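Local structure of cycloalternan-forming enzyme (Listeria monocytogenes serovar 1/2a, 5F7U) at residues E758-W772 with T782-A796. The protein is a multidomain carbohydrate-active enzyme of the glycoside hydrolase family 31 type, with a TIM barrel flanked by beta domains and a carbohydrate-binding module. The protein carries 1 engineered substitution. Sequence-based numbering, arbitrary orientation.
Sequences EKEVYLPEGEWVDIW and TISYYADVDTLPVFA. With GLC (alpha-D-glucopyranose), chain B; GLC (alpha-D-glucopyranose), chain C.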
loop_
_atom_site.group_PDB
_atom_site.type_symbol
_atom_site.label_atom_id
_atom_site.label_comp_id
_atom_site.label_asym_id
_atom_site.label_seq_id
_atom_site.Cartn_x
_atom_site.Cartn_y
_atom_site.Cartn_z
ATOM N N GLU A 758 14.357 9.229 20.354
ATOM C CA GLU A 758 14.781 7.855 20.641
ATOM C C GLU A 758 13.790 6.893 20.002
ATOM O O GLU A 758 12.685 6.702 20.518
ATOM C CB GLU A 758 14.931 7.595 22.152
ATOM C CG GLU A 758 16.187 8.214 22.770
ATOM C CD GLU A 758 17.508 7.563 22.305
ATOM O OE1 GLU A 758 17.512 6.400 21.804
ATOM O OE2 GLU A 758 18.579 8.211 22.463
ATOM N N LYS A 759 14.191 6.314 18.874
ATOM C CA LYS A 759 13.284 5.509 18.051
ATOM C C LYS A 759 13.482 4.022 18.331
ATOM O O LYS A 759 14.588 3.498 18.166
ATOM C CB LYS A 759 13.527 5.815 16.563
ATOM C CG LYS A 759 12.832 4.885 15.560
ATOM C CD LYS A 759 11.313 5.050 15.616
ATOM C CE LYS A 759 10.690 4.195 14.518
ATOM N NZ LYS A 759 9.191 4.257 14.524
ATOM N N GLU A 760 12.408 3.344 18.747
ATOM C CA GLU A 760 12.447 1.885 18.917
ATOM C C GLU A 760 12.362 1.256 17.544
ATOM O O GLU A 760 11.534 1.680 16.717
ATOM C CB GLU A 760 11.255 1.405 19.744
ATOM C CG GLU A 760 11.428 1.633 21.227
ATOM C CD GLU A 760 10.250 1.117 22.051
ATOM O OE1 GLU A 760 9.310 0.490 21.512
ATOM O OE2 GLU A 760 10.259 1.357 23.254
ATOM N N VAL A 761 13.238 0.284 17.273
ATOM C CA VAL A 761 13.179 -0.467 16.016
ATOM C C VAL A 761 13.167 -1.944 16.353
ATOM O O VAL A 761 14.119 -2.435 16.982
ATOM C CB VAL A 761 14.382 -0.188 15.084
ATOM C CG1 VAL A 761 14.173 -0.896 13.736
ATOM C CG2 VAL A 761 14.581 1.311 14.858
ATOM N N TYR A 762 12.122 -2.658 15.951
ATOM C CA TYR A 762 12.143 -4.097 16.185
ATOM C C TYR A 762 12.947 -4.761 15.061
ATOM O O TYR A 762 12.627 -4.565 13.868
ATOM C CB TYR A 762 10.727 -4.737 16.289
ATOM C CG TYR A 762 10.903 -6.243 16.391
ATOM C CD1 TYR A 762 11.468 -6.819 17.546
ATOM C CD2 TYR A 762 10.641 -7.078 15.293
ATOM C CE1 TYR A 762 11.699 -8.179 17.627
ATOM C CE2 TYR A 762 10.870 -8.449 15.361
ATOM C CZ TYR A 762 11.417 -8.991 16.524
ATOM O OH TYR A 762 11.665 -10.343 16.617
ATOM N N LEU A 763 13.987 -5.521 15.436
ATOM C CA LEU A 763 14.783 -6.244 14.457
ATOM C C LEU A 763 14.464 -7.724 14.511
ATOM O O LEU A 763 14.729 -8.363 15.530
ATOM C CB LEU A 763 16.284 -6.023 14.694
ATOM C CG LEU A 763 16.759 -4.571 14.629
ATOM C CD1 LEU A 763 18.238 -4.538 15.001
ATOM C CD2 LEU A 763 16.512 -3.934 13.261
ATOM N N PRO A 764 13.906 -8.274 13.418
ATOM C CA PRO A 764 13.706 -9.724 13.357
ATOM C C PRO A 764 15.027 -10.479 13.383
ATOM O O PRO A 764 16.094 -9.889 13.212
ATOM C CB PRO A 764 13.033 -9.936 12.000
ATOM C CG PRO A 764 12.427 -8.615 11.671
ATOM C CD PRO A 764 13.437 -7.617 12.185
ATOM N N GLU A 765 14.947 -11.791 13.613
ATOM C CA GLU A 765 16.153 -12.601 13.768
ATOM C C GLU A 765 17.023 -12.472 12.507
ATOM O O GLU A 765 16.506 -12.325 11.418
ATOM C CB GLU A 765 15.796 -14.053 14.115
ATOM C CG GLU A 765 16.409 -14.448 15.456
ATOM C CD GLU A 765 15.649 -15.518 16.216
ATOM O OE1 GLU A 765 15.767 -16.711 15.847
ATOM O OE2 GLU A 765 14.965 -15.169 17.216
ATOM N N GLY A 766 18.342 -12.472 12.684
ATOM C CA GLY A 766 19.306 -12.281 11.583
ATOM C C GLY A 766 20.092 -11.012 11.836
ATOM O O GLY A 766 19.826 -10.330 12.795
ATOM N N GLU A 767 21.010 -10.638 10.961
ATOM C CA GLU A 767 21.867 -9.482 11.221
ATOM C C GLU A 767 21.433 -8.303 10.360
ATOM O O GLU A 767 21.154 -8.489 9.187
ATOM C CB GLU A 767 23.320 -9.856 10.907
ATOM C CG GLU A 767 24.320 -8.774 11.272
ATOM C CD GLU A 767 25.745 -9.234 11.092
ATOM O OE1 GLU A 767 26.211 -10.059 11.901
ATOM O OE2 GLU A 767 26.418 -8.753 10.165
ATOM N N TRP A 768 21.380 -7.105 10.950
ATOM C CA TRP A 768 20.926 -5.891 10.282
ATOM C C TRP A 768 22.030 -4.856 10.355
ATOM O O TRP A 768 22.600 -4.659 11.421
ATOM C CB TRP A 768 19.667 -5.347 10.970
ATOM C CG TRP A 768 18.555 -6.347 10.879
ATOM C CD1 TRP A 768 18.285 -7.350 11.768
ATOM C CD2 TRP A 768 17.630 -6.496 9.807
ATOM N NE1 TRP A 768 17.222 -8.102 11.320
ATOM C CE2 TRP A 768 16.800 -7.596 10.122
ATOM C CE3 TRP A 768 17.392 -5.781 8.610
ATOM C CZ2 TRP A 768 15.750 -8.015 9.285
ATOM C CZ3 TRP A 768 16.350 -6.188 7.785
ATOM C CH2 TRP A 768 15.542 -7.297 8.122
ATOM N N VAL A 769 22.345 -4.214 9.235
ATOM C CA VAL A 769 23.448 -3.264 9.220
ATOM C C VAL A 769 22.900 -1.904 8.823
ATOM O O VAL A 769 22.201 -1.781 7.823
ATOM C CB VAL A 769 24.585 -3.719 8.260
ATOM C CG1 VAL A 769 25.679 -2.664 8.206
ATOM C CG2 VAL A 769 25.156 -5.062 8.703
ATOM N N ASP A 770 23.219 -0.894 9.628
ATOM C CA ASP A 770 22.831 0.499 9.379
ATOM C C ASP A 770 23.431 0.937 8.045
ATOM O O ASP A 770 24.651 0.926 7.881
ATOM C CB ASP A 770 23.382 1.324 10.552
ATOM C CG ASP A 770 22.994 2.786 10.508
ATOM O OD1 ASP A 770 22.960 3.384 9.414
ATOM O OD2 ASP A 770 22.774 3.334 11.609
ATOM N N ILE A 771 22.593 1.303 7.080
ATOM C CA ILE A 771 23.111 1.614 5.730
ATOM C C ILE A 771 23.908 2.918 5.638
ATOM O O ILE A 771 24.617 3.138 4.653
ATOM C CB ILE A 771 22.024 1.562 4.623
ATOM C CG1 ILE A 771 21.024 2.724 4.758
ATOM C CG2 ILE A 771 21.310 0.202 4.671
ATOM C CD1 ILE A 771 20.145 2.942 3.534
ATOM N N TRP A 772 23.778 3.776 6.649
ATOM C CA TRP A 772 24.379 5.104 6.621
ATOM C C TRP A 772 25.806 5.091 7.145
ATOM O O TRP A 772 26.605 5.937 6.759
ATOM C CB TRP A 772 23.569 6.062 7.496
ATOM C CG TRP A 772 22.121 6.113 7.144
ATOM C CD1 TRP A 772 21.075 5.560 7.848
ATOM C CD2 TRP A 772 21.540 6.783 6.020
ATOM N NE1 TRP A 772 19.877 5.832 7.214
ATOM C CE2 TRP A 772 20.129 6.584 6.094
ATOM C CE3 TRP A 772 22.068 7.530 4.957
ATOM C CZ2 TRP A 772 19.243 7.112 5.144
ATOM C CZ3 TRP A 772 21.175 8.070 3.998
ATOM C CH2 TRP A 772 19.780 7.849 4.104
ATOM N N THR A 782 14.185 -5.454 20.256
ATOM C CA THR A 782 13.854 -4.079 19.901
ATOM C C THR A 782 15.055 -3.251 20.349
ATOM O O THR A 782 15.456 -3.286 21.540
ATOM C CB THR A 782 12.575 -3.616 20.619
ATOM O OG1 THR A 782 11.459 -4.405 20.159
ATOM C CG2 THR A 782 12.300 -2.120 20.369
ATOM N N ILE A 783 15.631 -2.527 19.404
ATOM C CA ILE A 783 16.752 -1.642 19.726
ATOM C C ILE A 783 16.244 -0.210 19.898
ATOM O O ILE A 783 15.134 0.114 19.456
ATOM C CB ILE A 783 17.897 -1.713 18.677
ATOM C CG1 ILE A 783 17.448 -1.182 17.296
ATOM C CG2 ILE A 783 18.464 -3.140 18.609
ATOM C CD1 ILE A 783 18.610 -0.858 16.370
ATOM N N SER A 784 17.050 0.623 20.561
ATOM C CA SER A 784 16.787 2.063 20.641
ATOM C C SER A 784 17.798 2.779 19.756
ATOM O O SER A 784 19.004 2.666 19.965
ATOM C CB SER A 784 16.873 2.542 22.087
ATOM O OG SER A 784 16.502 3.907 22.182
ATOM N N TYR A 785 17.304 3.487 18.750
ATOM C CA TYR A 785 18.154 4.202 17.801
ATOM C C TYR A 785 17.988 5.699 18.017
ATOM O O TYR A 785 16.857 6.222 17.963
ATOM C CB TYR A 785 17.746 3.823 16.366
ATOM C CG TYR A 785 18.693 4.222 15.241
ATOM C CD1 TYR A 785 18.688 5.515 14.726
ATOM C CD2 TYR A 785 19.531 3.269 14.630
ATOM C CE1 TYR A 785 19.516 5.875 13.661
ATOM C CE2 TYR A 785 20.355 3.610 13.568
ATOM C CZ TYR A 785 20.345 4.915 13.093
ATOM O OH TYR A 785 21.151 5.267 12.038
ATOM N N TYR A 786 19.102 6.400 18.278
ATOM C CA TYR A 786 19.024 7.850 18.404
ATOM C C TYR A 786 18.923 8.460 17.007
ATOM O O TYR A 786 19.838 8.321 16.180
ATOM C CB TYR A 786 20.222 8.452 19.168
ATOM C CG TYR A 786 20.173 9.972 19.165
ATOM C CD1 TYR A 786 19.220 10.659 19.930
ATOM C CD2 TYR A 786 21.050 10.720 18.369
ATOM C CE1 TYR A 786 19.149 12.057 19.913
ATOM C CE2 TYR A 786 20.989 12.113 18.342
ATOM C CZ TYR A 786 20.045 12.771 19.115
ATOM O OH TYR A 786 20.012 14.141 19.102
ATOM N N ALA A 787 17.807 9.147 16.762
ATOM C CA ALA A 787 17.599 9.796 15.471
ATOM C C ALA A 787 17.164 11.235 15.686
ATOM O O ALA A 787 15.999 11.513 16.044
ATOM C CB ALA A 787 16.555 9.035 14.659
ATOM N N ASP A 788 18.092 12.162 15.471
ATOM C CA ASP A 788 17.714 13.571 15.485
ATOM C C ASP A 788 16.818 13.833 14.288
ATOM O O ASP A 788 16.556 12.915 13.493
ATOM C CB ASP A 788 18.947 14.498 15.516
ATOM C CG ASP A 788 19.769 14.479 14.218
ATOM O OD1 ASP A 788 19.276 14.149 13.111
ATOM O OD2 ASP A 788 20.958 14.845 14.315
ATOM N N VAL A 789 16.349 15.066 14.157
ATOM C CA VAL A 789 15.316 15.419 13.159
ATOM C C VAL A 789 15.741 15.164 11.701
ATOM O O VAL A 789 14.890 15.009 10.827
ATOM C CB VAL A 789 14.796 16.873 13.392
ATOM C CG1 VAL A 789 15.854 17.916 13.037
ATOM C CG2 VAL A 789 13.511 17.146 12.627
ATOM N N ASP A 790 17.052 15.073 11.463
ATOM C CA ASP A 790 17.577 14.862 10.123
ATOM C C ASP A 790 17.874 13.411 9.793
ATOM O O ASP A 790 18.284 13.114 8.670
ATOM C CB ASP A 790 18.852 15.698 9.953
ATOM C CG ASP A 790 18.623 17.144 10.235
ATOM O OD1 ASP A 790 17.660 17.696 9.673
ATOM O OD2 ASP A 790 19.422 17.748 11.006
ATOM N N THR A 791 17.629 12.519 10.755
ATOM C CA THR A 791 18.116 11.130 10.730
ATOM C C THR A 791 16.975 10.129 10.588
ATOM O O THR A 791 15.946 10.239 11.272
ATOM C CB THR A 791 18.914 10.860 12.030
ATOM O OG1 THR A 791 20.041 11.749 12.068
ATOM C CG2 THR A 791 19.400 9.406 12.147
ATOM N N LEU A 792 17.184 9.136 9.726
ATOM C CA LEU A 792 16.201 8.063 9.519
ATOM C C LEU A 792 16.890 6.710 9.697
ATOM O O LEU A 792 17.775 6.396 8.914
ATOM C CB LEU A 792 15.640 8.156 8.080
ATOM C CG LEU A 792 14.650 7.080 7.611
ATOM C CD1 LEU A 792 13.292 7.291 8.260
ATOM C CD2 LEU A 792 14.488 7.151 6.110
ATOM N N PRO A 793 16.465 5.883 10.675
ATOM C CA PRO A 793 17.075 4.538 10.801
ATOM C C PRO A 793 16.696 3.666 9.603
ATOM O O PRO A 793 15.511 3.465 9.349
ATOM C CB PRO A 793 16.436 3.962 12.077
ATOM C CG PRO A 793 15.827 5.141 12.782
ATOM C CD PRO A 793 15.457 6.138 11.719
ATOM N N VAL A 794 17.689 3.190 8.853
ATOM C CA VAL A 794 17.457 2.244 7.742
ATOM C C VAL A 794 18.543 1.178 7.811
ATOM O O VAL A 794 19.719 1.519 7.921
ATOM C CB VAL A 794 17.475 2.905 6.341
ATOM C CG1 VAL A 794 17.138 1.867 5.269
ATOM C CG2 VAL A 794 16.453 4.048 6.233
ATOM N N PHE A 795 18.142 -0.093 7.734
ATOM C CA PHE A 795 19.066 -1.221 7.891
ATOM C C PHE A 795 18.944 -2.216 6.750
ATOM O O PHE A 795 17.835 -2.488 6.266
ATOM C CB PHE A 795 18.791 -1.972 9.194
ATOM C CG PHE A 795 18.607 -1.077 10.388
ATOM C CD1 PHE A 795 17.369 -0.475 10.636
ATOM C CD2 PHE A 795 19.677 -0.834 11.275
ATOM C CE1 PHE A 795 17.194 0.362 11.731
ATOM C CE2 PHE A 795 19.495 -0.017 12.388
ATOM C CZ PHE A 795 18.251 0.584 12.614
ATOM N N ALA A 796 20.082 -2.770 6.337
ATOM C CA ALA A 796 20.085 -3.822 5.323
ATOM C C ALA A 796 20.172 -5.190 5.970
ATOM O O ALA A 796 20.965 -5.411 6.871
ATOM C CB ALA A 796 21.250 -3.640 4.357
HETATM C C1 GLC B . 23.638 6.138 14.944
HETATM C C2 GLC B . 22.434 6.055 15.885
HETATM C C3 GLC B . 22.679 4.951 16.923
HETATM C C4 GLC B . 23.040 3.624 16.235
HETATM C C5 GLC B . 24.272 3.832 15.340
HETATM C C6 GLC B . 24.737 2.602 14.567
HETATM O O2 GLC B . 22.260 7.319 16.538
HETATM O O3 GLC B . 21.545 4.816 17.789
HETATM O O4 GLC B . 23.302 2.600 17.197
HETATM O O5 GLC B . 23.940 4.848 14.380
HETATM O O6 GLC B . 23.654 2.105 13.771
HETATM C C1 GLC C . 24.754 10.140 20.549
HETATM C C2 GLC C . 26.189 9.746 20.124
HETATM C C3 GLC C . 26.222 8.770 18.933
HETATM C C4 GLC C . 25.387 7.561 19.388
HETATM C C5 GLC C . 23.931 7.946 19.715
HETATM C C6 GLC C . 23.398 7.104 20.881
HETATM O O1 GLC C . 24.485 11.540 20.358
HETATM O O2 GLC C . 27.024 10.898 19.929
HETATM O O3 GLC C . 27.617 8.563 18.560
HETATM O O4 GLC C . 25.359 6.491 18.440
HETATM O O5 GLC C . 23.723 9.365 19.897
HETATM O O6 GLC C . 23.233 7.804 22.121
HETATM O O HOH W 1 20.209 5.129 21.718
HETATM O O HOH W 2 23.092 -7.424 7.357
#
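The ring of Tyr-785 has Asp-770 OD2 in plane at its edge, C2 of the chain B glucose over the centre of one face and Pro-793 CB over the centre of the other. Beside it, Phe-795 takes Leu-763 CD2 on one face. Both rings lie between two antiparallel strand pairs, 758-763 with 782-786 and 767-770 with 794-796, in the beta-rich C-terminal domain of the family 31 glycoside hydrolases. The first pair is hydrogen-bonded at Lys-759/Tyr-785 and Val-761/Ile-783, the second at Val-769/Ala-796. Val-761 CG1 packs 3.8 Å from Phe-795 CE1, joining the two layers through apolar carbon.

Asp-770, Ser-784, Tyr-785 and Tyr-786 belong to a glycan-binding pocket. Tyr-785 CG stands anti to the backbone N (chi1 -167°), carrying the hydroxyl across to the other pair, where OH donates to the syn side of Asp-770 OD2 at 2.6 Å; carboxylate and ring planes lie 35° apart. Glucose O6 of chain B donates to the same oxygen, also at 2.6 Å, and Asp-770 OD1 accepts from Trp-772 N in an Asx turn, so bonds at both oxygens fix the carboxylate's rotation. Tyr-786 grips this glucose through its backbone: N donates to O3, and O accepts from O2 at 2.6 Å. At the outer end, Ser-784 OG donates to the anti side of Glu-758 OE1 at 2.7 Å, 27° out of the carboxylate plane.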